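RNA polymerase sigma factor SIGMA-28 (FliA) (PDB 1RP3) probably serves as the flagellar sigma factor that directs RNA polymerase to its promoters, and is held here in an inactive conformation by the anti-sigma factor FlgM. Local coordinates at residues Glu69-Ile72 with Lys73-Lys77; Val217-Val220 with Ser221-Lys224. One frame throughout, in Å; residues are numbered along the deposited sequence.

Contact 1 (Glu69-Ile72 with Lys73-Lys77)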
loop_
_atom_site.group_PDB
_atom_site.type_symbol
_atom_site.label_atom_id
_atom_site.label_comp_id
_atom_site.label_asym_id
_atom_site.label_seq_id
_atom_site.Cartn_x
_atom_site.Cartn_y
_atom_site.Cartn_z
ATOM N N GLU A 69 2.340 17.452 6.114
ATOM C CA GLU A 69 2.443 16.466 5.059
ATOM C C GLU A 69 2.359 15.043 5.597
ATOM O O GLU A 69 1.639 14.217 5.044
ATOM C CB GLU A 69 3.734 16.664 4.276
ATOM C CG GLU A 69 3.825 15.804 3.022
ATOM C CD GLU A 69 5.157 15.936 2.306
ATOM O OE1 GLU A 69 5.743 17.047 2.336
ATOM O OE2 GLU A 69 5.611 14.922 1.714
ATOM N N ALA A 70 3.078 14.762 6.679
ATOM C CA ALA A 70 3.066 13.430 7.287
ATOM C C ALA A 70 1.655 13.095 7.768
ATOM O O ALA A 70 1.187 11.957 7.642
ATOM C CB ALA A 70 4.059 13.359 8.431
ATOM N N TYR A 71 0.947 14.112 8.238
ATOM C CA TYR A 71 -0.415 13.897 8.690
ATOM C C TYR A 71 -1.326 13.632 7.480
ATOM O O TYR A 71 -2.158 12.719 7.505
ATOM C CB TYR A 71 -0.925 15.106 9.485
ATOM C CG TYR A 71 -2.339 14.921 9.990
ATOM C CD1 TYR A 71 -2.622 13.947 10.948
ATOM C CD2 TYR A 71 -3.397 15.689 9.487
ATOM C CE1 TYR A 71 -3.903 13.726 11.396
ATOM C CE2 TYR A 71 -4.699 15.480 9.929
ATOM C CZ TYR A 71 -4.942 14.487 10.889
ATOM O OH TYR A 71 -6.228 14.235 11.336
ATOM N N ILE A 72 -1.182 14.459 6.443
ATOM C CA ILE A 72 -1.967 14.336 5.209
ATOM C C ILE A 72 -1.785 12.917 4.673
ATOM O O ILE A 72 -2.750 12.222 4.369
ATOM C CB ILE A 72 -1.468 15.309 4.081
ATOM C CG1 ILE A 72 -1.480 16.780 4.521
ATOM C CG2 ILE A 72 -2.270 15.088 2.814
ATOM C CD1 ILE A 72 -2.788 17.284 4.948
ATOM N N LYS A 73 -0.528 12.493 4.586
ATOM C CA LYS A 73 -0.200 11.171 4.075
ATOM C C LYS A 73 -0.871 10.077 4.881
ATOM O O LYS A 73 -1.412 9.121 4.332
ATOM C CB LYS A 73 1.310 10.949 4.072
ATOM C CG LYS A 73 1.714 9.704 3.311
ATOM C CD LYS A 73 2.937 9.030 3.908
ATOM C CE LYS A 73 4.179 9.900 3.820
ATOM N NZ LYS A 73 5.324 9.254 4.526
ATOM N N LEU A 74 -0.890 10.261 6.188
ATOM C CA LEU A 74 -1.485 9.288 7.078
ATOM C C LEU A 74 -2.999 9.165 6.877
ATOM O O LEU A 74 -3.537 8.049 6.840
ATOM C CB LEU A 74 -1.151 9.669 8.514
ATOM C CG LEU A 74 -1.667 8.764 9.623
ATOM C CD1 LEU A 74 -1.085 7.354 9.468
ATOM C CD2 LEU A 74 -1.278 9.375 10.952
ATOM N N ARG A 75 -3.685 10.298 6.737
ATOM C CA ARG A 75 -5.133 10.278 6.531
ATOM C C ARG A 75 -5.531 9.688 5.179
ATOM O O ARG A 75 -6.552 9.011 5.072
ATOM C CB ARG A 75 -5.733 11.676 6.699
ATOM C CG ARG A 75 -5.545 12.286 8.095
ATOM C CD ARG A 75 -6.339 11.537 9.148
ATOM N NE ARG A 75 -7.745 11.363 8.777
ATOM C CZ ARG A 75 -8.708 12.265 8.989
ATOM N NH1 ARG A 75 -8.438 13.430 9.578
ATOM N NH2 ARG A 75 -9.952 12.011 8.594
ATOM N N ILE A 76 -4.714 9.932 4.156
ATOM C CA ILE A 76 -4.968 9.419 2.813
ATOM C C ILE A 76 -4.914 7.892 2.846
ATOM O O ILE A 76 -5.841 7.234 2.382
ATOM C CB ILE A 76 -3.930 9.968 1.788
ATOM C CG1 ILE A 76 -4.145 11.464 1.574
ATOM C CG2 ILE A 76 -4.003 9.205 0.463
ATOM C CD1 ILE A 76 -3.000 12.129 0.825
ATOM N N LYS A 77 -3.835 7.344 3.411
ATOM C CA LYS A 77 -3.672 5.887 3.522
ATOM C C LYS A 77 -4.826 5.311 4.339
ATOM O O LYS A 77 -5.442 4.320 3.946
ATOM C CB LYS A 77 -2.329 5.530 4.179
ATOM C CG LYS A 77 -1.116 5.922 3.337
ATOM C CD LYS A 77 0.203 5.389 3.883
ATOM C CE LYS A 77 1.357 5.699 2.918
ATOM N NZ LYS A 77 2.641 5.011 3.266
#

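Contact 2 (Val217-Val220 with Ser221-Lys224)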
loop_
_atom_site.group_PDB
_atom_site.type_symbol
_atom_site.label_atom_id
_atom_site.label_comp_id
_atom_site.label_asym_id
_atom_site.label_seq_id
_atom_site.Cartn_x
_atom_site.Cartn_y
_atom_site.Cartn_z
ATOM N N VAL A 217 4.930 -17.368 -8.955
ATOM C CA VAL A 217 4.244 -16.301 -8.238
ATOM C C VAL A 217 3.604 -16.915 -6.995
ATOM O O VAL A 217 3.596 -16.302 -5.933
ATOM C CB VAL A 217 3.176 -15.610 -9.118
ATOM C CG1 VAL A 217 2.398 -14.559 -8.306
ATOM C CG2 VAL A 217 3.851 -14.955 -10.319
ATOM N N SER A 218 3.110 -18.141 -7.123
ATOM C CA SER A 218 2.511 -18.846 -5.992
ATOM C C SER A 218 3.506 -18.990 -4.837
ATOM O O SER A 218 3.143 -18.834 -3.670
ATOM C CB SER A 218 2.034 -20.223 -6.425
ATOM O OG SER A 218 1.136 -20.094 -7.508
ATOM N N ARG A 219 4.763 -19.268 -5.174
ATOM C CA ARG A 219 5.810 -19.416 -4.174
ATOM C C ARG A 219 6.127 -18.087 -3.488
ATOM O O ARG A 219 6.255 -18.034 -2.259
ATOM C CB ARG A 219 7.075 -19.995 -4.810
ATOM C CG ARG A 219 8.295 -20.036 -3.896
ATOM C CD ARG A 219 8.023 -20.829 -2.629
ATOM N NE ARG A 219 9.200 -20.849 -1.767
ATOM C CZ ARG A 219 9.306 -21.562 -0.648
ATOM N NH1 ARG A 219 8.298 -22.327 -0.241
ATOM N NH2 ARG A 219 10.428 -21.506 0.060
ATOM N N VAL A 220 6.278 -17.023 -4.274
ATOM C CA VAL A 220 6.578 -15.717 -3.705
ATOM C C VAL A 220 5.427 -15.263 -2.814
ATOM O O VAL A 220 5.643 -14.684 -1.755
ATOM C CB VAL A 220 6.873 -14.663 -4.795
ATOM C CG1 VAL A 220 6.970 -13.267 -4.180
ATOM C CG2 VAL A 220 8.176 -14.989 -5.479
ATOM N N SER A 221 4.213 -15.638 -3.201
ATOM C CA SER A 221 3.020 -15.289 -2.443
ATOM C C SER A 221 2.916 -15.975 -1.087
ATOM O O SER A 221 2.545 -15.326 -0.105
ATOM C CB SER A 221 1.763 -15.535 -3.275
ATOM O OG SER A 221 1.709 -14.587 -4.330
ATOM N N GLN A 222 3.238 -17.268 -1.016
ATOM C CA GLN A 222 3.176 -17.966 0.274
ATOM C C GLN A 222 4.247 -17.396 1.207
ATOM O O GLN A 222 4.018 -17.223 2.399
ATOM C CB GLN A 222 3.342 -19.485 0.128
ATOM C CG GLN A 222 4.774 -19.962 -0.062
ATOM C CD GLN A 222 4.948 -21.430 0.289
ATOM O OE1 GLN A 222 4.545 -21.869 1.373
ATOM N NE2 GLN A 222 5.548 -22.200 -0.628
ATOM N N LEU A 223 5.407 -17.073 0.645
ATOM C CA LEU A 223 6.495 -16.493 1.415
ATOM C C LEU A 223 6.128 -15.099 1.953
ATOM O O LEU A 223 6.496 -14.752 3.075
ATOM C CB LEU A 223 7.766 -16.435 0.565
ATOM C CG LEU A 223 8.497 -17.771 0.348
ATOM C CD1 LEU A 223 9.702 -17.595 -0.583
ATOM C CD2 LEU A 223 8.950 -18.347 1.687
ATOM N N LYS A 224 5.399 -14.315 1.152
ATOM C CA LYS A 224 4.964 -12.970 1.537
ATOM C C LYS A 224 3.898 -13.091 2.625
ATOM O O LYS A 224 3.991 -12.450 3.659
ATOM C CB LYS A 224 4.395 -12.220 0.322
ATOM C CG LYS A 224 3.887 -10.798 0.615
ATOM C CD LYS A 224 3.265 -10.127 -0.622
ATOM C CE LYS A 224 2.811 -8.694 -0.325
ATOM N NZ LYS A 224 2.108 -8.067 -1.466
#

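Contact 1 (Glu69-Ile72 with Lys73-Lys77)
Tyr71 and Arg75, one helical turn apart, run side by side and are joined twice, through the ring face and through the hydroxyl. Arg75 CG lies over one face of the Tyr71 ring, displaced toward its rim and 3.9 Å from the centroid, a CH-pi contact. Beyond it the arginine folds back at chi2 and again at chi3, which brings the guanidinium round to the phenol end. There Arg75 NH1 donates a hydrogen bond of 2.9 Å to Tyr71 OH, moderately bent at 149°. The hydroxyl oxygen lies 16° out of the guanidinium plane. The two flat groups stand 70° apart, so they meet at the hydroxyl and do not stack.

The next pair packs through its methyls: Ile72 CG2 meets Ile76 CD1 at 3.6 Å. Backbone bonds of the alpha-helical i to i+4 pattern link the same turn, from Lys73 N to Glu69 O (2.8 Å) through to Ile76 N to Ile72 O (3.0 Å).

The turn belongs to helix 66-85, in sigma region 2. Ile72 packs on Leu53 and Ala56 of helix 42-58, which Arg75 also touches, while Ile76 reaches Val25 and Lys73 reaches Ile28 of helix 7-33. Lys77 NZ forms a salt bridge with the C-terminal carboxylate of Thr88 of the FlgM chain, and Leu74 packs on the same residue, so helix 66-85 packs on both helices and on the bound inhibitor.

Contact 2 (Val217-Val220 with Ser221-Lys224)
Val217 O takes two hydrogen bonds from Ser221, one from the backbone N at 2.9 Å and one from the hydroxyl OG at 3.0 Å. With OG set beside its own backbone N (chi1 -69°), the serine folds back onto the preceding turn and meets this oxygen from 41° above the carbonyl plane. Ser218 O accepts Gln222 N at 3.1 Å, while the Ser218 hydroxyl is hydrogen-bonded to Asp118, which also accepts Val217 N at the start of the helix. Arg219 bends at chi2 (57°) and lays its guanidinium across Leu223: CD2 of Leu223 sits over one face, near the rim, and CD1 of Leu223 is 3.5 Å from Arg219 NE. Replacing Arg219 by an alanine removes the guanidinium, and the two methyls of Leu223 would probably lose the flat group that lies against them, opening a gap there. Val220 O closes the turn by accepting Lys224 N at 2.9 Å.

This start of helix 217-236, within sigma region 4, is the N-terminal part of the second helix of a helix-turn-helix: Val217 and Val220 pack on helix 206-212, Leu223 on helix 190-201, and Val217 and Ser218 on helix 129-158.

From the N terminus, the chain passes through helices 7-33 and 42-58 before reaching contact 1 on helix 66-85, in region 2. Contact 2 comes much later, at the start of helix 217-236 in region 4. Each contact is made within a single helix, so neither closes a loop, and in sequence they follow in series without nesting or crossing. The centres of contact 1 and contact 2 are about 30 Å apart. They lie on opposite sides of the chain's centre and do not touch. Contact 1 ties together the helices of region 2 and faces FlgM, whereas contact 2 joins region 4 to helix 129-158 and, through Lys224 and His35, to the segment following helix 7-33.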